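Local coordinates for hypothetical protein lpg0944 (Legionella pneumophila subsp. pneumophila str. Philadelphia 1, PDB 4RXV) that is of uncertain function but is probably a Legionella effector whose N-terminal part, this chain, belongs to a papain-like (clan CA) peptidase family, at residues V23-T36 with V170-E182. Numbering follows the deposited sequence. Where two conformers were deposited one is given.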
ATOM      1  N   VAL A  23      12.665  -1.284   0.936  1.00 10.16           N
ATOM      2  CA  VAL A  23      11.768  -2.249   1.550  1.00  9.97           C
ATOM      3  C   VAL A  23      12.589  -2.883   2.686  1.00  9.48           C
ATOM      4  O   VAL A  23      13.449  -3.751   2.460  1.00 10.49           O
ATOM      5  CB  VAL A  23      11.263  -3.300   0.549  1.00 10.18           C
ATOM      6  CG1 VAL A  23      10.352  -4.272   1.225  1.00 10.38           C
ATOM      7  CG2 VAL A  23      10.538  -2.620  -0.595  1.00 12.95           C
ATOM      8  N   ALA A  24      12.342  -2.431   3.915  1.00  9.58           N
ATOM      9  CA  ALA A  24      13.246  -2.722   5.032  1.00 10.79           C
ATOM     10  C   ALA A  24      13.253  -4.183   5.464  1.00 11.62           C
ATOM     11  O   ALA A  24      14.205  -4.626   6.112  1.00 12.81           O
ATOM     12  CB  ALA A  24      12.910  -1.809   6.213  1.00 12.93           C
ATOM     13  N   ASP A  25      12.222  -4.931   5.079  1.00 10.62           N
ATOM     14  CA  ASP A  25      12.097  -6.337   5.447  1.00 10.76           C
ATOM     15  C   ASP A  25      12.290  -7.262   4.243  1.00 10.82           C
ATOM     16  O   ASP A  25      11.905  -8.422   4.308  1.00 10.54           O
ATOM     17  CB  ASP A  25      10.758  -6.621   6.136  1.00 10.87           C
ATOM     18  CG  ASP A  25       9.561  -6.226   5.302  1.00 10.34           C
ATOM     19  OD1 ASP A  25       9.721  -5.687   4.182  1.00 10.81           O
ATOM     20  OD2 ASP A  25       8.439  -6.427   5.811  1.00 11.72           O
ATOM     21  N   ILE A  26      12.890  -6.761   3.167  1.00 10.71           N
ATOM     22  CA  ILE A  26      13.055  -7.553   1.955  1.00 11.03           C
ATOM     23  C   ILE A  26      13.767  -8.874   2.243  1.00 11.88           C
ATOM     24  O   ILE A  26      13.439  -9.897   1.662  1.00 12.06           O
ATOM     25  CB  ILE A  26      13.767  -6.714   0.863  1.00 11.25           C
ATOM     26  CG1 ILE A  26      13.818  -7.450  -0.471  1.00 12.56           C
ATOM     27  CG2 ILE A  26      15.155  -6.271   1.307  1.00 11.85           C
ATOM     28  CD1 ILE A  26      13.954  -6.514  -1.639  1.00 13.89           C
ATOM     29  N   GLY A  27      14.739  -8.856   3.152  1.00 10.85           N
ATOM     30  CA  GLY A  27      15.508 -10.050   3.482  1.00 11.28           C
ATOM     31  C   GLY A  27      14.713 -11.110   4.219  1.00 10.93           C
ATOM     32  O   GLY A  27      15.124 -12.258   4.280  1.00 12.04           O
ATOM     33  N   ASN A  28      13.597 -10.720   4.827  0.58 10.86           N
ATOM     34  CA  ASN A  28      12.757 -11.665   5.556  0.58 11.33           C
ATOM     35  C   ASN A  28      11.787 -12.414   4.646  0.58 10.27           C
ATOM     36  O   ASN A  28      11.192 -13.414   5.055  0.58 11.10           O
ATOM     37  CB  ASN A  28      11.938 -10.938   6.623  0.58 13.23           C
ATOM     38  CG  ASN A  28      12.776 -10.446   7.778  0.58 17.21           C
ATOM     39  OD1 ASN A  28      13.949 -10.103   7.621  0.58 15.82           O
ATOM     40  ND2 ASN A  28      12.171 -10.402   8.955  0.58 23.03           N
ATOM     41  N   PHE A  29      11.630 -11.941   3.415  1.00  9.52           N
ATOM     42  CA  PHE A  29      10.620 -12.507   2.514  1.00  9.32           C
ATOM     43  C   PHE A  29      11.167 -12.819   1.112  1.00  9.45           C
ATOM     44  O   PHE A  29      10.635 -12.354   0.100  1.00  9.98           O
ATOM     45  CB  PHE A  29       9.446 -11.538   2.394  1.00  9.64           C
ATOM     46  CG  PHE A  29       8.677 -11.300   3.675  1.00  9.50           C
ATOM     47  CD1 PHE A  29       7.601 -12.107   4.003  1.00 10.21           C
ATOM     48  CD2 PHE A  29       9.003 -10.243   4.512  1.00  9.98           C
ATOM     49  CE1 PHE A  29       6.866 -11.875   5.153  1.00 11.74           C
ATOM     50  CE2 PHE A  29       8.276 -10.008   5.659  1.00 11.00           C
ATOM     51  CZ  PHE A  29       7.204 -10.827   5.982  1.00 11.19           C
ATOM     52  N   PRO A  30      12.231 -13.629   1.015  1.00  9.81           N
ATOM     53  CA  PRO A  30      12.775 -13.949  -0.311  1.00  9.68           C
ATOM     54  C   PRO A  30      11.729 -14.616  -1.214  1.00  9.55           C
ATOM     55  O   PRO A  30      11.786 -14.511  -2.443  1.00 10.54           O
ATOM     56  CB  PRO A  30      13.940 -14.896   0.023  1.00 10.87           C
ATOM     57  CG  PRO A  30      13.585 -15.500   1.343  1.00 10.94           C
ATOM     58  CD  PRO A  30      12.915 -14.371   2.089  1.00 10.41           C
ATOM     59  N   HIS A  31      10.811 -15.349  -0.607  1.00  9.64           N
ATOM     60  CA  HIS A  31       9.752 -16.039  -1.341  1.00  9.94           C
ATOM     61  C   HIS A  31       8.699 -15.101  -1.934  1.00 10.08           C
ATOM     62  O   HIS A  31       7.886 -15.536  -2.767  1.00 11.23           O
ATOM     63  CB  HIS A  31       9.077 -17.071  -0.451  1.00 10.70           C
ATOM     64  CG  HIS A  31       8.651 -16.538   0.877  1.00 10.38           C
ATOM     65  ND1 HIS A  31       9.551 -16.123   1.839  1.00 11.22           N
ATOM     66  CD2 HIS A  31       7.417 -16.416   1.424  1.00 11.72           C
ATOM     67  CE1 HIS A  31       8.868 -15.715   2.897  1.00 11.07           C
ATOM     68  NE2 HIS A  31       7.582 -15.908   2.679  1.00 11.95           N
ATOM     69  N   CYS A  32       8.724 -13.836  -1.521  1.00  8.83           N
ATOM     70  CA  CYS A  32       7.837 -12.812  -2.046  1.00  8.85           C
ATOM     71  C   CYS A  32       8.537 -11.883  -3.023  1.00  9.10           C
ATOM     72  O   CYS A  32       7.884 -10.969  -3.555  1.00  9.25           O
ATOM     73  CB  CYS A  32       7.256 -11.986  -0.891  1.00  9.11           C
ATOM     74  SG  CYS A  32       6.146 -12.908   0.184  1.00 10.46           S
ATOM     75  N   LEU A  33       9.834 -12.096  -3.248  1.00  9.05           N
ATOM     76  CA  LEU A  33      10.638 -11.220  -4.074  1.00 10.61           C
ATOM     77  C   LEU A  33      10.599 -11.705  -5.518  1.00 11.25           C
ATOM     78  O   LEU A  33      11.018 -12.829  -5.811  1.00 12.41           O
ATOM     79  CB  LEU A  33      12.078 -11.259  -3.564  1.00 12.06           C
ATOM     80  CG  LEU A  33      13.084 -10.350  -4.242  1.00 14.58           C
ATOM     81  CD1 LEU A  33      12.723  -8.900  -4.110  1.00 14.33           C
ATOM     82  CD2 LEU A  33      14.443 -10.585  -3.613  1.00 18.64           C
ATOM     83  N   ALA A  34      10.138 -10.857  -6.428  1.00 10.96           N
ATOM     84  CA  ALA A  34      10.087 -11.188  -7.838  1.00 12.34           C
ATOM     85  C   ALA A  34      11.482 -11.123  -8.459  1.00 13.65           C
ATOM     86  O   ALA A  34      12.276 -10.230  -8.176  1.00 18.27           O
ATOM     87  CB  ALA A  34       9.151 -10.254  -8.567  1.00 11.88           C
ATOM     88  N   GLN A  35      11.764 -12.045  -9.364  1.00 16.85           N
ATOM     89  CA  GLN A  35      13.010 -11.972 -10.143  1.00 18.26           C
ATOM     90  C   GLN A  35      12.787 -11.112 -11.354  1.00 17.03           C
ATOM     91  O   GLN A  35      12.524 -11.589 -12.479  1.00 18.27           O
ATOM     92  CB  GLN A  35      13.513 -13.322 -10.591  1.00 18.24           C
ATOM     93  CG  GLN A  35      14.897 -13.250 -11.265  1.00 17.29           C
ATOM     94  CD  GLN A  35      15.086 -14.369 -12.221  1.00 16.11           C
ATOM     95  OE1 GLN A  35      14.210 -14.624 -13.043  1.00 16.81           O
ATOM     96  NE2 GLN A  35      16.219 -15.060 -12.133  1.00 15.24           N
ATOM     97  N   THR A  36      12.912  -9.825 -11.119  1.00 17.83           N
ATOM     98  CA  THR A  36      12.703  -8.835 -12.143  1.00 17.57           C
ATOM     99  C   THR A  36      13.798  -7.811 -11.904  1.00 19.58           C
ATOM    100  O   THR A  36      14.421  -7.814 -10.840  1.00 20.58           O
ATOM    101  CB  THR A  36      11.343  -8.173 -11.942  1.00 14.96           C
ATOM    102  OG1 THR A  36      11.330  -7.618 -10.621  1.00 15.32           O
ATOM    103  CG2 THR A  36      10.211  -9.192 -12.093  1.00 14.55           C
ATOM    104  N   VAL A 170      -4.731  -3.466  -3.832  1.00  6.68           N
ATOM    105  CA  VAL A 170      -3.677  -2.468  -3.942  1.00  6.91           C
ATOM    106  C   VAL A 170      -2.591  -2.833  -2.908  1.00  6.87           C
ATOM    107  O   VAL A 170      -2.806  -2.736  -1.702  1.00  7.51           O
ATOM    108  CB  VAL A 170      -4.207  -1.039  -3.749  1.00  7.19           C
ATOM    109  CG1 VAL A 170      -3.071  -0.060  -3.959  1.00  8.11           C
ATOM    110  CG2 VAL A 170      -5.375  -0.765  -4.706  1.00  9.25           C
ATOM    111  N   ASP A 171      -1.423  -3.211  -3.413  1.00  6.69           N
ATOM    112  CA  ASP A 171      -0.355  -3.756  -2.598  1.00  6.58           C
ATOM    113  C   ASP A 171       0.980  -3.133  -3.019  1.00  6.68           C
ATOM    114  O   ASP A 171       1.733  -3.722  -3.815  1.00  7.34           O
ATOM    115  CB  ASP A 171      -0.332  -5.275  -2.731  1.00  7.57           C
ATOM    116  CG  ASP A 171       0.614  -5.945  -1.748  1.00  7.72           C
ATOM    117  OD1 ASP A 171       1.455  -5.258  -1.105  1.00  8.24           O
ATOM    118  OD2 ASP A 171       0.509  -7.189  -1.618  1.00  8.72           O
ATOM    119  N   PRO A 172       1.302  -1.945  -2.497  1.00  6.48           N
ATOM    120  CA  PRO A 172       2.565  -1.312  -2.876  1.00  6.85           C
ATOM    121  C   PRO A 172       3.804  -2.110  -2.457  1.00  6.71           C
ATOM    122  O   PRO A 172       4.819  -2.075  -3.150  1.00  7.60           O
ATOM    123  CB  PRO A 172       2.513   0.038  -2.164  1.00  7.60           C
ATOM    124  CG  PRO A 172       1.527  -0.150  -1.042  1.00  7.54           C
ATOM    125  CD  PRO A 172       0.494  -1.084  -1.610  1.00  7.06           C
ATOM    126  N   TRP A 173       3.730  -2.847  -1.347  1.00  6.54           N
ATOM    127  CA  TRP A 173       4.847  -3.704  -0.953  1.00  7.14           C
ATOM    128  C   TRP A 173       5.187  -4.722  -2.028  1.00  7.14           C
ATOM    129  O   TRP A 173       6.370  -4.956  -2.291  1.00  7.78           O
ATOM    130  CB  TRP A 173       4.562  -4.363   0.388  1.00  7.32           C
ATOM    131  CG  TRP A 173       5.678  -5.164   0.979  1.00  7.70           C
ATOM    132  CD1 TRP A 173       6.743  -4.700   1.709  1.00  8.15           C
ATOM    133  CD2 TRP A 173       5.799  -6.584   0.965  1.00  8.12           C
ATOM    134  NE1 TRP A 173       7.498  -5.757   2.156  1.00  8.51           N
ATOM    135  CE2 TRP A 173       6.942  -6.923   1.710  1.00  8.49           C
ATOM    136  CE3 TRP A 173       5.032  -7.604   0.419  1.00  8.88           C
ATOM    137  CZ2 TRP A 173       7.353  -8.260   1.913  1.00  9.30           C
ATOM    138  CZ3 TRP A 173       5.436  -8.937   0.610  1.00  9.08           C
ATOM    139  CH2 TRP A 173       6.585  -9.242   1.359  1.00  9.12           C
ATOM    140  N   ALA A 174       4.171  -5.298  -2.680  1.00  7.34           N
ATOM    141  CA  ALA A 174       4.447  -6.236  -3.765  1.00  7.75           C
ATOM    142  C   ALA A 174       5.280  -5.560  -4.857  1.00  7.13           C
ATOM    143  O   ALA A 174       6.123  -6.206  -5.475  1.00  8.00           O
ATOM    144  CB  ALA A 174       3.162  -6.769  -4.360  1.00  8.19           C
ATOM    145  N   VAL A 175       5.017  -4.277  -5.134  1.00  7.72           N
ATOM    146  CA  VAL A 175       5.755  -3.527  -6.152  1.00  7.54           C
ATOM    147  C   VAL A 175       7.180  -3.217  -5.665  1.00  7.36           C
ATOM    148  O   VAL A 175       8.147  -3.344  -6.418  1.00  8.43           O
ATOM    149  CB  VAL A 175       4.987  -2.259  -6.538  1.00  7.84           C
ATOM    150  CG1 VAL A 175       5.743  -1.462  -7.619  1.00  8.12           C
ATOM    151  CG2 VAL A 175       3.612  -2.642  -7.069  1.00  9.19           C
ATOM    152  N   GLY A 176       7.319  -2.860  -4.393  1.00  7.79           N
ATOM    153  CA  GLY A 176       8.633  -2.747  -3.773  1.00  8.42           C
ATOM    154  C   GLY A 176       9.445  -4.025  -3.868  1.00  8.12           C
ATOM    155  O   GLY A 176      10.670  -4.004  -4.041  1.00  9.93           O
ATOM    156  N   MET A 177       8.758  -5.155  -3.812  1.00  8.42           N
ATOM    157  CA  MET A 177       9.316  -6.504  -3.888  1.00  8.35           C
ATOM    158  C   MET A 177       9.434  -6.996  -5.338  1.00  8.69           C
ATOM    159  O   MET A 177       9.706  -8.179  -5.556  1.00 10.69           O
ATOM    160  CB  MET A 177       8.485  -7.475  -3.059  1.00  8.48           C
ATOM    161  CG  MET A 177       8.529  -7.174  -1.553  1.00  8.57           C
ATOM    162  SD  MET A 177      10.155  -7.458  -0.810  1.00  9.43           S
ATOM    163  CE  MET A 177      10.174  -9.244  -0.736  1.00 10.13           C
ATOM    164  N   GLY A 178       9.316  -6.096  -6.308  1.00  8.29           N
ATOM    165  CA  GLY A 178       9.667  -6.399  -7.677  1.00  9.07           C
ATOM    166  C   GLY A 178       8.531  -6.823  -8.583  1.00  8.76           C
ATOM    167  O   GLY A 178       8.773  -7.005  -9.770  1.00  9.84           O
ATOM    168  N   HIS A 179       7.314  -6.952  -8.070  1.00  8.48           N
ATOM    169  CA  HIS A 179       6.186  -7.344  -8.901  1.00  8.75           C
ATOM    170  C   HIS A 179       5.668  -6.152  -9.696  1.00  9.39           C
ATOM    171  O   HIS A 179       5.714  -5.024  -9.230  1.00  9.16           O
ATOM    172  CB  HIS A 179       5.085  -7.964  -8.045  1.00  9.46           C
ATOM    173  CG  HIS A 179       5.529  -9.220  -7.368  1.00  9.97           C
ATOM    174  ND1 HIS A 179       5.372 -10.460  -7.938  1.00 11.89           N
ATOM    175  CD2 HIS A 179       6.170  -9.424  -6.192  1.00 10.63           C
ATOM    176  CE1 HIS A 179       5.883 -11.378  -7.137  1.00 11.22           C
ATOM    177  NE2 HIS A 179       6.403 -10.774  -6.081  1.00 11.70           N
ATOM    178  N   PRO A 180       5.175  -6.392 -10.911  1.00  9.30           N
ATOM    179  CA  PRO A 180       4.689  -5.279 -11.722  1.00  9.85           C
ATOM    180  C   PRO A 180       3.337  -4.735 -11.257  1.00  9.18           C
ATOM    181  O   PRO A 180       2.593  -5.406 -10.531  1.00  9.21           O
ATOM    182  CB  PRO A 180       4.535  -5.909 -13.108  1.00 11.88           C
ATOM    183  CG  PRO A 180       4.258  -7.358 -12.812  1.00 12.06           C
ATOM    184  CD  PRO A 180       5.080  -7.686 -11.604  1.00 10.44           C
ATOM    185  N   PRO A 181       2.988  -3.521 -11.699  1.00  8.54           N
ATOM    186  CA  PRO A 181       1.687  -2.952 -11.331  1.00  9.04           C
ATOM    187  C   PRO A 181       0.522  -3.881 -11.643  1.00  8.11           C
ATOM    188  O   PRO A 181      -0.489  -3.866 -10.926  1.00  8.15           O
ATOM    189  CB  PRO A 181       1.637  -1.634 -12.139  1.00  9.76           C
ATOM    190  CG  PRO A 181       3.065  -1.263 -12.349  1.00 12.07           C
ATOM    191  CD  PRO A 181       3.791  -2.582 -12.499  1.00  9.73           C
ATOM    192  N   GLU A 182       0.631  -4.642 -12.718  1.00  8.17           N
ATOM    193  CA  GLU A 182      -0.469  -5.498 -13.147  1.00  8.77           C
ATOM    194  C   GLU A 182      -0.714  -6.670 -12.194  1.00  8.41           C
ATOM    195  O   GLU A 182      -1.699  -7.382 -12.332  1.00  9.41           O
ATOM    196  CB  GLU A 182      -0.225  -6.010 -14.556  1.00  9.64           C
ATOM    197  CG  GLU A 182      -0.210  -4.919 -15.606  1.00 10.29           C
ATOM    198  CD  GLU A 182       1.094  -4.144 -15.688  1.00 10.81           C
ATOM    199  OE1 GLU A 182       2.121  -4.531 -15.072  1.00 10.74           O
ATOM    200  OE2 GLU A 182       1.105  -3.140 -16.438  1.00 12.07           O
TER
HETATM  201  O   HOH W   1       6.993 -13.702  -5.203  1.00 18.14           O
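The indole of Trp173 is gripped round its rim by Asp25, Phe29 and Cys32 of loop 23-36. NE1 donates to Asp25 OD1 at 3.0 Å, a nearly straight bond (167° at the hydrogen) that lies in the indole plane and meets the syn side of the carboxylate; Asp25 OD2 accepts from Cys102 N, so both carboxylate oxygens are engaged. Farther round the six-membered ring, the CZ2-CH2 edge points into the face of Phe29, a T-shaped pair with six-membered-ring centroids 5.1 Å apart and planes at 83°. Cys32 SG lies beside CH2 and CZ3, near the ring plane, and its CB touches CH2. Val23 sets CG1 against NE1 and CD1 and CG2 on Gly176 CA. Met177 closes one face of the indole with CG, then bends at both chi2 and chi3, bringing SD and CE against the loop: SD lies 3.7 Å from Ile26 CG1, and CE sits among Phe29, Cys32 and Leu33, 4.0 Å from Cys32 CB.

Beyond Met177 the polypeptide leaves helix 172-176 through a Schellman motif with Gly178, at positive phi, as C-prime residue. The carbonyls after the helix then take donors from the loop: Ala34 N to Met177 O at 2.8 Å, almost collinear with the carbonyl, and Thr36 OG1 to Gly178 O, also 2.8 Å. His179 adds a return bond, NE2 to Cys32 O at 2.9 Å, in the ring plane but well above the carbonyl plane, while Ala34 CB stands 3.7 Å from the imidazole centroid, a CH-pi contact over the face. Tyr194 OH reaches Cys32 O as well.

Within the RavJ peptidase-family region, the pairing thus ties the link between strand 22-23 and helix 37-50 to the short helix following strand 168-170. Thr36 also N-caps helix 37-50 through Gly39 N, Ile26 leans on that helix, and Trp173 meets Phe105 of helix 105-114 and His139 of strand 136-146.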